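Local coordinates for protein lytic Polysaccharide Monooxygenase (Phytophthora infestans, PDB 6Z5Y) that probably cleaves pectin oxidatively at a single copper site, as a secreted lytic polysaccharide monooxygenase of a kind that drives plant infection by oomycetes, at residues A[24-29]-A[64-69]; A[110-113]-A[117-120]. All blocks are in the same frame, centred on the assembly; numbering follows the deposited sequence.

Interaction 1 (A[24-29]-A[64-69]); sequences EPQWKG and PVFGEE
Gln26, in the loop that leaves edge strand 21-23, reaches across to Val65 and Phe66 on the single 3-10 turn 64-66 that follows helix 56-60. The contact is small, about 92 Å² in all, and no hydrogen bond spans it. Gln26 and Val65 extend toward each other from opposite directions, and the amide of the one ends on a methyl of the other: Gln26 OE1 lies 3.6 Å from Val65 CG2, with Gln26 CD slightly farther from that methyl. Phe66 joins from the buried side, where its ring tip CZ comes within 4.2 Å of Gln26 CG, the methylene approaching the ring obliquely. A bend in the middle of the glutamine chain (chi2 -64°) folds the amide back over its own backbone, and Gln26 NE2 donates to Glu24 O at 2.9 Å. That bond runs 156° at the hydrogen and falls close to the amide plane, although the donor stands well tilted from the carbonyl plane of Glu24. The internal bond fixes the rotation of the amide and leaves OE1 as the atom facing Val65. On the other side, the turn is closed by Gly67 N bonding Pro64 O at 3.0 Å, and Gly67 continues the chain with a positive phi. Phe66 packs on Ile23, Leu59, Met60 and Ala163, while Lys165 holds the carbonyls of Phe66 and Glu68. Gln26 also rests on Trp161, whose ring meets Trp27 edge-to-face. Such packing, two connecting segments set on strand 158-170, the second also on Ile23 of edge strand 21-23, belongs to the loop shell that surrounds the beta-sandwich core of lytic polysaccharide monooxygenases.

Interaction 2 (A[110-113]-A[117-120]); sequences LQND and SAYG
Ser117 meets Asn112 through a bridging water, which donates to Ser117 OG and to Asn112 OD1 at 2.8 Å each. The same OD1 accepts the backbone N of Asp114, an Asx turn that leads from the strand into the helix, and Ser117 OG is also bonded to Asp114 OD2. One residue on, the methyl of Ala118 is wedged between two flat groups. It lies almost equally far from CG, OD1 and ND2 of the Asn112 amide, with Ala118 CB 3.5 Å from Asn112 ND2, and it stands 3.6 Å above the centre of one face of the Tyr119 ring. Amide and ring are steeply inclined, their planes 72° apart. Tyr119 then spans the gap to the strand with its hydroxyl end. Its OH enters between two side chains, 3.5 Å from Leu110 CD2 and equally close to Asn112 CB. The Leu110 fork, set anti to the backbone N (chi1 176°), brings both methyls against this end of the ring, with Leu110 CD2 3.9 Å from Tyr119 CZ. Helix 115-119 thus lies over edge strand 107-112, which pairs with strand 100-104 through Leu110 with Ile102 and Asn112 with Cys100; Tyr119 in turn makes a backbone hydrogen bond with Val129, and its ring meets that of Phe130, both on strand 129-130 of the three-stranded sheet.

From the N terminus, strand 21-23 runs directly into interaction 1, which closes a long loop holding helices 36-47 and 56-60, its far end being residues 64-69. Interaction 2 opens only after strands 88-90 and 100-104 and closes a tight strand-to-helix connection, 110-120. The two are in series, neither nested nor crossed, with centres 21 Å apart and nearest atoms about 10 Å apart. They adjoin the two outermost strands of the same five-stranded sheet, 21-23 and 107-112. Both lie away from the copper held by His1, His96 and Tyr164 in this monooxygenase domain of a longer protein; the disulfide Cys100-Cys115 further joins the sheet to helix 115-119.

Interaction 1 (A[24-29]-A[64-69])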
ATOM      1  N   GLU A  24       7.036 -11.275 -11.314  1.00 12.37           N
ATOM      2  CA  GLU A  24       7.971 -10.547 -12.201  0.50 13.16           C
ATOM      3  C   GLU A  24       7.468  -9.155 -12.443  1.00 13.15           C
ATOM      4  O   GLU A  24       6.260  -8.923 -12.451  1.00 14.60           O
ATOM      5  CB  GLU A  24       7.954 -11.080 -13.620  0.50 12.14           C
ATOM      6  CG  GLU A  24       8.449 -12.478 -13.622  0.50 12.09           C
ATOM      7  CD  GLU A  24       8.513 -13.142 -14.975  0.50 13.50           C
ATOM      8  OE1 GLU A  24       8.847 -14.319 -15.002  0.50 14.78           O
ATOM      9  OE2 GLU A  24       8.238 -12.472 -15.987  0.50 17.73           O
ATOM     10  N   PRO A  25       8.344  -8.184 -12.723  1.00 12.86           N
ATOM     11  CA  PRO A  25       7.867  -6.874 -13.156  1.00 14.06           C
ATOM     12  C   PRO A  25       6.910  -7.039 -14.330  1.00 14.43           C
ATOM     13  O   PRO A  25       7.209  -7.816 -15.266  1.00 16.24           O
ATOM     14  CB  PRO A  25       9.145  -6.150 -13.523  1.00 13.55           C
ATOM     15  CG  PRO A  25      10.183  -6.839 -12.686  1.00 13.37           C
ATOM     16  CD  PRO A  25       9.811  -8.295 -12.720  1.00 12.82           C
ATOM     17  N   GLN A  26       5.801  -6.303 -14.277  1.00 16.15           N
ATOM     18  CA  GLN A  26       4.758  -6.411 -15.315  1.00 16.00           C
ATOM     19  C   GLN A  26       5.077  -5.597 -16.545  1.00 14.44           C
ATOM     20  O   GLN A  26       4.346  -5.736 -17.533  1.00 17.40           O
ATOM     21  CB  GLN A  26       3.429  -5.937 -14.756  1.00 15.56           C
ATOM     22  CG  GLN A  26       3.018  -6.827 -13.595  1.00 15.98           C
ATOM     23  CD  GLN A  26       2.792  -8.236 -14.086  1.00 12.57           C
ATOM     24  OE1 GLN A  26       1.862  -8.461 -14.897  1.00 15.26           O
ATOM     25  NE2 GLN A  26       3.660  -9.157 -13.778  1.00 16.11           N
ATOM     26  N   TRP A  27       6.049  -4.721 -16.440  1.00 16.10           N
ATOM     27  CA  TRP A  27       6.451  -3.832 -17.532  1.00 17.25           C
ATOM     28  C   TRP A  27       7.815  -4.283 -18.009  1.00 18.78           C
ATOM     29  O   TRP A  27       8.716  -4.408 -17.166  1.00 18.89           O
ATOM     30  CB  TRP A  27       6.486  -2.421 -17.017  1.00 16.89           C
ATOM     31  CG  TRP A  27       5.185  -2.007 -16.423  1.00 16.58           C
ATOM     32  CD1 TRP A  27       3.932  -2.519 -16.607  1.00 17.96           C
ATOM     33  CD2 TRP A  27       5.046  -0.903 -15.538  1.00 15.53           C
ATOM     34  NE1 TRP A  27       3.025  -1.788 -15.875  1.00 16.55           N
ATOM     35  CE2 TRP A  27       3.686  -0.789 -15.227  1.00 14.54           C
ATOM     36  CE3 TRP A  27       5.953  -0.011 -14.981  1.00 15.75           C
ATOM     37  CZ2 TRP A  27       3.219   0.196 -14.381  1.00 14.84           C
ATOM     38  CZ3 TRP A  27       5.499   0.945 -14.120  1.00 15.31           C
ATOM     39  CH2 TRP A  27       4.137   1.058 -13.844  1.00 15.30           C
ATOM     40  N   LYS A  28       7.930  -4.543 -19.306  1.00 22.12           N
ATOM     41  CA  LYS A  28       9.188  -5.045 -19.898  1.00 23.04           C
ATOM     42  C   LYS A  28      10.213  -3.916 -19.841  1.00 19.19           C
ATOM     43  O   LYS A  28       9.867  -2.779 -20.259  1.00 22.89           O
ATOM     44  CB  LYS A  28       8.968  -5.547 -21.328  1.00 26.81           C
ATOM     45  N   GLY A  29      11.395  -4.212 -19.304  1.00 20.61           N
ATOM     46  CA  GLY A  29      12.513  -3.255 -19.321  1.00 20.71           C
ATOM     47  C   GLY A  29      13.700  -3.736 -18.524  1.00 18.19           C
ATOM     48  O   GLY A  29      13.759  -4.903 -18.112  1.00 20.79           O
ATOM     49  N   PRO A  64      -5.863 -10.023 -12.211  1.00  9.85           N
ATOM     50  CA  PRO A  64      -5.700 -11.261 -11.430  1.00 12.30           C
ATOM     51  C   PRO A  64      -4.281 -11.568 -10.987  1.00  8.78           C
ATOM     52  O   PRO A  64      -4.159 -12.241  -9.981  1.00  9.17           O
ATOM     53  CB  PRO A  64      -6.282 -12.345 -12.290  1.00 15.10           C
ATOM     54  CG  PRO A  64      -6.262 -11.746 -13.659  1.00 15.20           C
ATOM     55  CD  PRO A  64      -6.408 -10.236 -13.554  1.00 11.47           C
ATOM     56  N   VAL A  65      -3.263 -11.083 -11.673  1.00  8.30           N
ATOM     57  CA  VAL A  65      -1.906 -11.444 -11.228  1.00  8.33           C
ATOM     58  C   VAL A  65      -1.574 -10.783  -9.903  1.00  8.15           C
ATOM     59  O   VAL A  65      -0.590 -11.195  -9.283  1.00  8.53           O
ATOM     60  CB  VAL A  65      -0.793 -11.202 -12.249  1.00 10.24           C
ATOM     61  CG1 VAL A  65      -1.007 -12.024 -13.488  1.00 12.09           C
ATOM     62  CG2 VAL A  65      -0.551  -9.737 -12.508  1.00 10.38           C
ATOM     63  N   PHE A  66      -2.355  -9.799  -9.464  1.00  7.94           N
ATOM     64  CA  PHE A  66      -2.117  -9.171  -8.154  1.00  8.78           C
ATOM     65  C   PHE A  66      -2.849  -9.895  -7.037  1.00  8.41           C
ATOM     66  O   PHE A  66      -2.664  -9.502  -5.880  1.00  9.04           O
ATOM     67  CB  PHE A  66      -2.411  -7.678  -8.204  1.00  8.54           C
ATOM     68  CG  PHE A  66      -1.355  -6.949  -8.954  1.00  8.77           C
ATOM     69  CD1 PHE A  66      -0.169  -6.690  -8.307  1.00 11.74           C
ATOM     70  CD2 PHE A  66      -1.474  -6.588 -10.274  1.00  9.81           C
ATOM     71  CE1 PHE A  66       0.853  -6.009  -8.929  1.00 14.42           C
ATOM     72  CE2 PHE A  66      -0.443  -5.931 -10.919  1.00 12.49           C
ATOM     73  CZ  PHE A  66       0.725  -5.644 -10.235  1.00 12.99           C
ATOM     74  N   GLY A  67      -3.615 -10.929  -7.326  1.00  8.81           N
ATOM     75  CA  GLY A  67      -4.173 -11.775  -6.279  1.00  9.15           C
ATOM     76  C   GLY A  67      -5.375 -11.163  -5.600  1.00  8.49           C
ATOM     77  O   GLY A  67      -5.949 -10.157  -6.020  1.00  9.30           O
ATOM     78  N   GLU A  68      -5.759 -11.796  -4.500  1.00  9.36           N
ATOM     79  CA  GLU A  68      -7.025 -11.571  -3.786  0.60 11.02           C
ATOM     80  C   GLU A  68      -7.177 -10.083  -3.434  1.00  9.67           C
ATOM     81  O   GLU A  68      -6.255  -9.476  -2.828  1.00  9.34           O
ATOM     82  CB  GLU A  68      -6.994 -12.368  -2.477  0.60 14.25           C
ATOM     83  CG  GLU A  68      -7.492 -13.798  -2.529  0.60 17.57           C
ATOM     84  CD  GLU A  68      -7.697 -14.268  -1.097  0.60 20.21           C
ATOM     85  OE1 GLU A  68      -8.542 -13.664  -0.390  0.60 23.62           O
ATOM     86  OE2 GLU A  68      -6.968 -15.181  -0.675  0.60 28.27           O
ATOM     87  N   GLU A  69      -8.373  -9.572  -3.628  1.00 10.97           N
ATOM     88  CA  GLU A  69      -8.785  -8.272  -3.097  1.00 11.43           C
ATOM     89  C   GLU A  69      -8.569  -8.271  -1.573  1.00  9.86           C
ATOM     90  O   GLU A  69      -8.863  -9.247  -0.931  1.00 10.43           O
ATOM     91  CB  GLU A  69     -10.279  -8.079  -3.446  1.00 13.33           C
ATOM     92  CG  GLU A  69     -10.775  -6.700  -3.162  1.00 13.86           C
ATOM     93  CD  GLU A  69     -12.197  -6.391  -3.548  0.80 13.25           C
ATOM     94  OE1 GLU A  69     -12.868  -7.271  -4.118  0.80 15.15           O
ATOM     95  OE2 GLU A  69     -12.648  -5.278  -3.209  0.80 15.52           O
TER

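Interaction 2 (A[110-113]-A[117-120])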
ATOM      1  N   LEU A 110      -3.734   9.785   0.357  1.00  7.79           N
ATOM      2  CA  LEU A 110      -2.281   9.858   0.507  1.00  7.99           C
ATOM      3  C   LEU A 110      -1.667   9.056  -0.625  1.00  8.19           C
ATOM      4  O   LEU A 110      -2.171   7.975  -0.976  1.00  8.13           O
ATOM      5  CB  LEU A 110      -1.852   9.333   1.877  1.00  8.85           C
ATOM      6  CG  LEU A 110      -0.338   9.274   2.098  1.00  9.37           C
ATOM      7  CD1 LEU A 110       0.010   9.687   3.511  1.00  9.96           C
ATOM      8  CD2 LEU A 110       0.252   7.885   1.802  1.00 10.57           C
ATOM      9  N   GLN A 111      -0.583   9.558  -1.170  1.00  8.66           N
ATOM     10  CA  GLN A 111       0.143   8.882  -2.257  1.00  9.19           C
ATOM     11  C   GLN A 111       1.593   9.298  -2.190  1.00  9.18           C
ATOM     12  O   GLN A 111       1.862  10.473  -1.955  1.00 10.08           O
ATOM     13  CB  GLN A 111      -0.494   9.221  -3.596  1.00 10.31           C
ATOM     14  CG  GLN A 111       0.095   8.501  -4.796  1.00 12.05           C
ATOM     15  CD  GLN A 111       1.425   9.016  -5.297  1.00 12.10           C
ATOM     16  OE1 GLN A 111       2.219   8.239  -5.892  1.00 13.59           O
ATOM     17  NE2 GLN A 111       1.646  10.305  -5.198  1.00 12.30           N
ATOM     18  N   ASN A 112       2.469   8.392  -2.496  1.00  8.77           N
ATOM     19  CA  ASN A 112       3.903   8.744  -2.659  1.00  9.26           C
ATOM     20  C   ASN A 112       4.556   7.743  -3.599  1.00  9.12           C
ATOM     21  O   ASN A 112       4.229   6.544  -3.577  1.00  9.52           O
ATOM     22  CB  ASN A 112       4.617   8.800  -1.312  1.00  9.73           C
ATOM     23  CG  ASN A 112       5.927   9.531  -1.370  1.00 11.10           C
ATOM     24  OD1 ASN A 112       6.942   8.975  -1.758  1.00 10.95           O
ATOM     25  ND2 ASN A 112       5.907  10.801  -1.008  1.00 12.70           N
ATOM     26  N   ASP A 113       5.465   8.245  -4.415  1.00  9.42           N
ATOM     27  CA  ASP A 113       6.157   7.379  -5.385  1.00 10.21           C
ATOM     28  C   ASP A 113       7.157   6.443  -4.717  1.00  9.76           C
ATOM     29  O   ASP A 113       7.569   5.425  -5.323  1.00 10.17           O
ATOM     30  CB  ASP A 113       6.888   8.251  -6.398  1.00 11.29           C
ATOM     31  CG  ASP A 113       5.951   9.038  -7.311  1.00 13.21           C
ATOM     32  OD1 ASP A 113       4.768   8.646  -7.447  1.00 14.25           O
ATOM     33  OD2 ASP A 113       6.449  10.015  -7.872  1.00 17.20           O
ATOM     34  N   SER A 117      11.262   6.188   1.394  1.00 10.38           N
ATOM     35  CA  SER A 117      11.974   7.442   1.682  1.00 10.90           C
ATOM     36  C   SER A 117      11.033   8.452   2.327  1.00 11.64           C
ATOM     37  O   SER A 117      11.501   9.300   3.056  1.00 15.08           O
ATOM     38  CB  SER A 117      12.661   7.996   0.463  1.00 11.93           C
ATOM     39  OG  SER A 117      11.789   8.199  -0.625  1.00 12.30           O
ATOM     40  N   ALA A 118       9.737   8.382   2.112  1.00 10.48           N
ATOM     41  CA  ALA A 118       8.813   9.429   2.586  1.00 10.60           C
ATOM     42  C   ALA A 118       8.399   9.219   4.032  1.00 10.46           C
ATOM     43  O   ALA A 118       8.124  10.213   4.706  1.00 11.86           O
ATOM     44  CB  ALA A 118       7.609   9.483   1.703  1.00 11.63           C
ATOM     45  N   TYR A 119       8.238   7.973   4.462  1.00 10.21           N
ATOM     46  CA  TYR A 119       7.479   7.643   5.701  1.00 10.18           C
ATOM     47  C   TYR A 119       8.253   6.828   6.707  1.00 10.75           C
ATOM     48  O   TYR A 119       7.691   6.636   7.810  1.00 12.88           O
ATOM     49  CB  TYR A 119       6.170   6.942   5.399  1.00 10.13           C
ATOM     50  CG  TYR A 119       5.337   7.752   4.449  1.00  9.88           C
ATOM     51  CD1 TYR A 119       4.894   9.033   4.766  1.00  9.48           C
ATOM     52  CD2 TYR A 119       4.995   7.226   3.210  1.00 10.40           C
ATOM     53  CE1 TYR A 119       4.166   9.766   3.845  1.00  9.61           C
ATOM     54  CE2 TYR A 119       4.216   7.928   2.311  1.00 10.64           C
ATOM     55  CZ  TYR A 119       3.833   9.215   2.612  1.00 10.51           C
ATOM     56  OH  TYR A 119       3.134   9.894   1.653  1.00 11.39           O
ATOM     57  N   GLY A 120       9.426   6.400   6.354  1.00 12.26           N
ATOM     58  CA  GLY A 120      10.257   5.747   7.366  1.00 12.84           C
ATOM     59  C   GLY A 120      11.706   6.109   7.201  1.00 12.51           C
ATOM     60  O   GLY A 120      12.019   6.993   6.397  1.00 13.96           O
TER
HETATM   61  O   HOH W   1       9.610   9.722  -1.568  1.00 13.07           O